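Local coordinates for protein ferredoxin-NADP reductase (Neisseria gonorrhoeae MIA_2011_03-10, PDB 5TR9) that binds FAD and probably passes electrons between NADP(H) and ferredoxin or a similar one-electron partner through the flavin, at residues Leu53-Tyr56 / Phe61-Arg64; Val68-Ala71 / Thr76-Tyr79. One frame throughout, in Å; residues are numbered along the deposited sequence. Where two conformers were deposited one is given.

Interaction 1: Leu53-Tyr56 / Phe61-Arg64; sequences LGFY and FIWR. With FAD (flavin-adenine dinucleotide), chain C.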
loop_
_atom_site.group_PDB
_atom_site.type_symbol
_atom_site.label_atom_id
_atom_site.label_comp_id
_atom_site.label_asym_id
_atom_site.label_seq_id
_atom_site.Cartn_x
_atom_site.Cartn_y
_atom_site.Cartn_z
ATOM N N LEU A 53 12.905 9.082 -1.425
ATOM C CA LEU A 53 12.794 10.464 -1.863
ATOM C C LEU A 53 13.532 11.345 -0.875
ATOM O O LEU A 53 13.593 11.038 0.320
ATOM C CB LEU A 53 11.336 10.917 -1.938
ATOM C CG LEU A 53 10.400 10.081 -2.811
ATOM C CD1 LEU A 53 8.967 10.645 -2.761
ATOM C CD2 LEU A 53 10.923 10.037 -4.245
ATOM N N GLY A 54 14.088 12.446 -1.376
ATOM C CA GLY A 54 14.912 13.278 -0.524
ATOM C C GLY A 54 14.841 14.736 -0.914
ATOM O O GLY A 54 14.334 15.108 -1.977
ATOM N N PHE A 55 15.359 15.565 -0.021
ATOM C CA PHE A 55 15.537 16.983 -0.292
ATOM C C PHE A 55 16.925 17.413 0.149
ATOM O O PHE A 55 17.470 16.899 1.129
ATOM C CB PHE A 55 14.518 17.866 0.450
ATOM C CG PHE A 55 13.101 17.687 0.004
ATOM C CD1 PHE A 55 12.649 18.270 -1.172
ATOM C CD2 PHE A 55 12.208 16.969 0.780
ATOM C CE1 PHE A 55 11.326 18.114 -1.578
ATOM C CE2 PHE A 55 10.886 16.814 0.391
ATOM C CZ PHE A 55 10.446 17.389 -0.790
ATOM N N TYR A 56 17.484 18.376 -0.576
ATOM C CA TYR A 56 18.610 19.125 -0.047
ATOM C C TYR A 56 18.133 19.957 1.136
ATOM O O TYR A 56 17.130 20.669 1.035
ATOM C CB TYR A 56 19.192 20.046 -1.116
ATOM C CG TYR A 56 19.756 19.375 -2.351
ATOM C CD1 TYR A 56 20.763 18.423 -2.257
ATOM C CD2 TYR A 56 19.310 19.737 -3.619
ATOM C CE1 TYR A 56 21.300 17.840 -3.391
ATOM C CE2 TYR A 56 19.832 19.151 -4.755
ATOM C CZ TYR A 56 20.824 18.204 -4.634
ATOM O OH TYR A 56 21.367 17.630 -5.765
ATOM N N PHE A 61 21.115 16.510 3.768
ATOM C CA PHE A 61 20.018 15.830 3.098
ATOM C C PHE A 61 19.006 15.381 4.132
ATOM O O PHE A 61 19.317 15.241 5.316
ATOM C CB PHE A 61 20.487 14.583 2.330
ATOM C CG PHE A 61 21.440 14.873 1.204
ATOM C CD1 PHE A 61 22.798 15.015 1.445
ATOM C CD2 PHE A 61 20.979 14.984 -0.099
ATOM C CE1 PHE A 61 23.675 15.276 0.409
ATOM C CE2 PHE A 61 21.855 15.245 -1.140
ATOM C CZ PHE A 61 23.201 15.389 -0.883
ATOM N N ILE A 62 17.794 15.128 3.659
ATOM C CA ILE A 62 16.824 14.320 4.384
ATOM C C ILE A 62 16.226 13.332 3.396
ATOM O O ILE A 62 15.919 13.693 2.255
ATOM C CB ILE A 62 15.733 15.173 5.073
ATOM C CG1 ILE A 62 14.792 14.273 5.876
ATOM C CG2 ILE A 62 14.980 16.049 4.075
ATOM C CD1 ILE A 62 13.847 15.040 6.791
ATOM N N TRP A 63 16.097 12.078 3.822
ATOM C CA TRP A 63 15.599 10.999 2.974
ATOM C C TRP A 63 14.521 10.206 3.692
ATOM O O TRP A 63 14.662 9.913 4.887
ATOM C CB TRP A 63 16.714 10.030 2.601
ATOM C CG TRP A 63 17.761 10.593 1.716
ATOM C CD1 TRP A 63 18.961 11.112 2.092
ATOM C CD2 TRP A 63 17.712 10.676 0.289
ATOM N NE1 TRP A 63 19.669 11.523 0.984
ATOM C CE2 TRP A 63 18.922 11.265 -0.135
ATOM C CE3 TRP A 63 16.763 10.305 -0.671
ATOM C CZ2 TRP A 63 19.206 11.501 -1.485
ATOM C CZ3 TRP A 63 17.047 10.539 -2.012
ATOM C CH2 TRP A 63 18.257 11.134 -2.402
ATOM N N ARG A 64 13.488 9.802 2.945
ATOM C CA ARG A 64 12.434 8.929 3.469
ATOM C C ARG A 64 11.923 8.002 2.369
ATOM O O ARG A 64 11.964 8.337 1.181
ATOM C CB ARG A 64 11.246 9.729 4.038
ATOM C CG ARG A 64 11.547 10.548 5.302
ATOM C CD ARG A 64 11.825 9.648 6.497
ATOM N NE ARG A 64 11.855 10.382 7.766
ATOM C CZ ARG A 64 12.925 11.013 8.250
ATOM N NH1 ARG A 64 14.066 11.041 7.558
ATOM N NH2 ARG A 64 12.857 11.631 9.431
HETATM P PA FAD C . 9.337 10.636 10.753
HETATM O O1A FAD C . 10.433 11.250 11.560
HETATM O O2A FAD C . 9.771 9.707 9.625
HETATM O O5B FAD C . 8.358 9.802 11.638
HETATM C C5B FAD C . 7.826 10.327 12.870
HETATM C C4B FAD C . 6.819 9.325 13.380
HETATM O O4B FAD C . 5.636 9.395 12.560
HETATM C C3B FAD C . 7.255 7.869 13.288
HETATM O O3B FAD C . 8.029 7.472 14.414
HETATM C C2B FAD C . 5.916 7.129 13.251
HETATM O O2B FAD C . 5.375 6.964 14.559
HETATM C C1B FAD C . 5.027 8.114 12.494
HETATM N N9A FAD C . 4.810 7.801 11.089
HETATM C C8A FAD C . 5.704 7.918 10.059
HETATM N N7A FAD C . 5.203 7.613 8.883
HETATM C C5A FAD C . 3.883 7.291 9.165
HETATM C C6A FAD C . 2.817 6.880 8.346
HETATM N N6A FAD C . 2.925 6.711 7.023
HETATM N N1A FAD C . 1.629 6.625 8.942
HETATM C C2A FAD C . 1.523 6.795 10.265
HETATM N N3A FAD C . 2.461 7.175 11.139
HETATM C C4A FAD C . 3.623 7.419 10.518
HETATM N N1 FAD C . 4.878 7.088 4.617
HETATM C C2 FAD C . 3.833 7.501 3.844
HETATM O O2 FAD C . 3.154 8.490 4.160
HETATM N N3 FAD C . 3.513 6.782 2.698
HETATM C C4 FAD C . 4.169 5.648 2.243
HETATM O O4 FAD C . 3.812 5.095 1.203
HETATM C C4X FAD C . 5.278 5.235 3.067
HETATM N N5 FAD C . 5.946 4.150 2.717
HETATM C C5X FAD C . 7.008 3.762 3.512
HETATM C C6 FAD C . 7.730 2.621 3.154
HETATM C C7 FAD C . 8.805 2.185 3.919
HETATM C C7M FAD C . 9.574 0.961 3.496
HETATM C C8 FAD C . 9.181 2.909 5.062
HETATM C C8M FAD C . 10.350 2.460 5.905
HETATM C C9 FAD C . 8.458 4.043 5.427
HETATM C C9A FAD C . 7.382 4.479 4.661
HETATM N N10 FAD C . 6.601 5.603 5.022
HETATM C C10 FAD C . 5.566 6.023 4.232
HETATM C "C1'" FAD C . 7.007 6.482 6.121
HETATM C "C2'" FAD C . 7.830 7.656 5.557
HETATM O "O2'" FAD C . 9.116 7.228 5.103
HETATM C "C3'" FAD C . 8.002 8.772 6.590
HETATM O "O3'" FAD C . 8.438 8.214 7.825
HETATM C "C4'" FAD C . 6.778 9.679 6.731
HETATM O "O4'" FAD C . 6.603 10.407 5.513
HETATM C "C5'" FAD C . 6.895 10.661 7.878
HETATM O "O5'" FAD C . 8.129 11.393 7.744
HETATM P P FAD C . 8.506 12.536 8.778
HETATM O O1P FAD C . 7.457 13.639 8.736
HETATM O O2P FAD C . 9.927 12.905 8.534
HETATM O O3P FAD C . 8.381 11.764 10.182
#
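Trp63 lies flat against the backbone of Gly54, whose CA sits over one face of the indole, 3.9 Å from the centroid of its six-membered ring. Having no side chain, glycine lets the ring come this close, and Trp63 CE3 reaches Leu53 C at 3.4 Å. With CG anti to its carbonyl carbon (chi1 -67°), the indole leans across the partner strand. Tyr56 and Phe61, a non-hydrogen-bonded pair, run side by side on the same face; Tyr56 CE1 meets Phe61 CE2 at 3.5 Å, the planes turned 52° apart, while the tyrosine hydroxyl bonds to Glu19. These strands form a beta hairpin at the margin of the antiparallel beta barrel of the FAD-binding domain, held by paired backbone bonds at Leu53–Arg64 and Phe55–Ile62. The other face carries Leu53, Phe55, Ile62 and Arg64: Ile62 CG2 touches Phe55 CB at 4.1 Å, near the edge of the ring, and both side chains reach Leu92 of helix 88-95. Arg64, bent at chi2 (-68°), swings its guanidinium to the FAD pyrophosphate, donating hydrogen bonds from NE to O2A (2.9 Å) and from NH2 to O1A (3.2 Å) of FAD. Its NH1 bonds back to Trp63 O (3.0 Å), which with the two phosphate bonds limits the rotation of the group.

Interaction 2: Val68-Ala71 / Thr76-Tyr79; sequences VVSA and TLEY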
loop_
_atom_site.group_PDB
_atom_site.type_symbol
_atom_site.label_atom_id
_atom_site.label_comp_id
_atom_site.label_asym_id
_atom_site.label_seq_id
_atom_site.Cartn_x
_atom_site.Cartn_y
_atom_site.Cartn_z
ATOM N N VAL A 68 5.523 3.368 -4.251
ATOM C CA VAL A 68 4.979 3.962 -5.471
ATOM C C VAL A 68 3.505 3.600 -5.590
ATOM O O VAL A 68 3.138 2.420 -5.531
ATOM C CB VAL A 68 5.760 3.498 -6.709
ATOM C CG1 VAL A 68 5.225 4.229 -7.943
ATOM C CG2 VAL A 68 7.244 3.776 -6.534
ATOM N N VAL A 69 2.647 4.616 -5.766
ATOM C CA VAL A 69 1.224 4.333 -5.942
ATOM C C VAL A 69 0.827 4.308 -7.413
ATOM O O VAL A 69 -0.186 3.678 -7.754
ATOM C CB VAL A 69 0.322 5.316 -5.158
ATOM C CG1 VAL A 69 0.820 5.480 -3.728
ATOM C CG2 VAL A 69 0.237 6.650 -5.838
ATOM N N SER A 70 1.617 4.909 -8.296
ATOM C CA SER A 70 1.301 4.924 -9.709
ATOM C C SER A 70 1.685 3.605 -10.380
ATOM O O SER A 70 2.410 2.768 -9.831
ATOM C CB SER A 70 2.027 6.092 -10.387
ATOM O OG SER A 70 3.367 6.162 -9.909
ATOM N N ALA A 71 1.215 3.453 -11.612
ATOM C CA ALA A 71 1.444 2.236 -12.373
ATOM C C ALA A 71 2.882 2.157 -12.868
ATOM O O ALA A 71 3.515 3.169 -13.182
ATOM C CB ALA A 71 0.502 2.186 -13.571
ATOM N N THR A 76 4.896 9.259 -14.955
ATOM C CA THR A 76 5.256 10.026 -13.777
ATOM C C THR A 76 5.287 9.037 -12.624
ATOM O O THR A 76 4.879 7.884 -12.774
ATOM C CB THR A 76 4.241 11.134 -13.488
ATOM O OG1 THR A 76 2.924 10.561 -13.438
ATOM C CG2 THR A 76 4.290 12.207 -14.577
ATOM N N LEU A 77 5.771 9.491 -11.470
ATOM C CA LEU A 77 5.727 8.714 -10.236
ATOM C C LEU A 77 4.799 9.411 -9.256
ATOM O O LEU A 77 4.948 10.608 -9.013
ATOM C CB LEU A 77 7.119 8.576 -9.620
ATOM C CG LEU A 77 8.088 7.710 -10.423
ATOM C CD1 LEU A 77 9.534 8.049 -10.031
ATOM C CD2 LEU A 77 7.780 6.228 -10.191
ATOM N N GLU A 78 3.858 8.666 -8.682
ATOM C CA GLU A 78 2.935 9.223 -7.711
ATOM C C GLU A 78 3.111 8.535 -6.363
ATOM O O GLU A 78 3.429 7.344 -6.289
ATOM C CB GLU A 78 1.486 9.085 -8.196
ATOM C CG GLU A 78 0.488 9.861 -7.371
ATOM C CD GLU A 78 -0.905 9.867 -7.971
ATOM O OE1 GLU A 78 -1.049 10.046 -9.209
ATOM O OE2 GLU A 78 -1.866 9.723 -7.191
ATOM N N TYR A 79 2.886 9.307 -5.296
ATOM C CA TYR A 79 3.052 8.844 -3.922
ATOM C C TYR A 79 1.882 9.337 -3.083
ATOM O O TYR A 79 1.205 10.311 -3.435
ATOM C CB TYR A 79 4.386 9.330 -3.320
ATOM C CG TYR A 79 5.573 8.895 -4.147
ATOM C CD1 TYR A 79 6.138 7.637 -3.972
ATOM C CD2 TYR A 79 6.093 9.726 -5.150
ATOM C CE1 TYR A 79 7.214 7.219 -4.754
ATOM C CE2 TYR A 79 7.165 9.319 -5.938
ATOM C CZ TYR A 79 7.721 8.065 -5.735
ATOM O OH TYR A 79 8.783 7.679 -6.530
HETATM O O HOH W 1 4.873 5.217 -11.933
#
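This is a buried contact between a loop and a strand: Val68-Ala71, just after strand 60-67, lies against Thr76-Tyr79 of strand 76-82, an outermost strand of the antiparallel sheet. Two bonds join them. Val69 N donates to Glu78 O at 2.9 Å, approaching 30° from the carbonyl plane, and Glu78 N donates to Ser70 OG at 2.8 Å. A serine hydroxyl thus takes the place of a backbone carbonyl; chi1 of 43° sets OG between the backbone N and carbonyl carbon and turns it to the strand. The same OG donates a hydrogen bond to a water, which donates to Ala71 O and Thr76 O and so bridges the two chain segments. In the antiparallel beta barrel of the FAD-binding domain, this loop carries the chain from strand 60-67 to strand 76-82, the other outermost strand. Valine suits the buried position 68 because its two branches let it pack against both Leu77 and Tyr79. Val68 spreads its methyls, CG1 to Leu77 CD2 at 3.9 Å and CG2 to Tyr79 CE1 at 3.9 Å, obliquely to the ring. In the conformers given, Val69 lies beside the aliphatic part of Glu78. Tyr79 OH bonds to Ser51.

Both contacts belong to the FAD-binding domain and follow one another along the chain: strand 60-67 closes interaction 1 and then leads into the loop of interaction 2. They meet where Leu53 CD1 packs on Tyr79 CD2 at 3.8 Å, though their centres lie about 18 Å apart. Interaction 1 is partly buried, with exposed aromatics at its outer end and regular ladder bonding between neighbouring strands. Interaction 2 is the more deeply buried; with no strand in its loop it has a single backbone bond, supplemented by a serine hydroxyl, a water and valine methyls. Only interaction 1 touches the cofactor, through a charged arginine, whereas the side chain of Val69 remains about 6 Å from FAD.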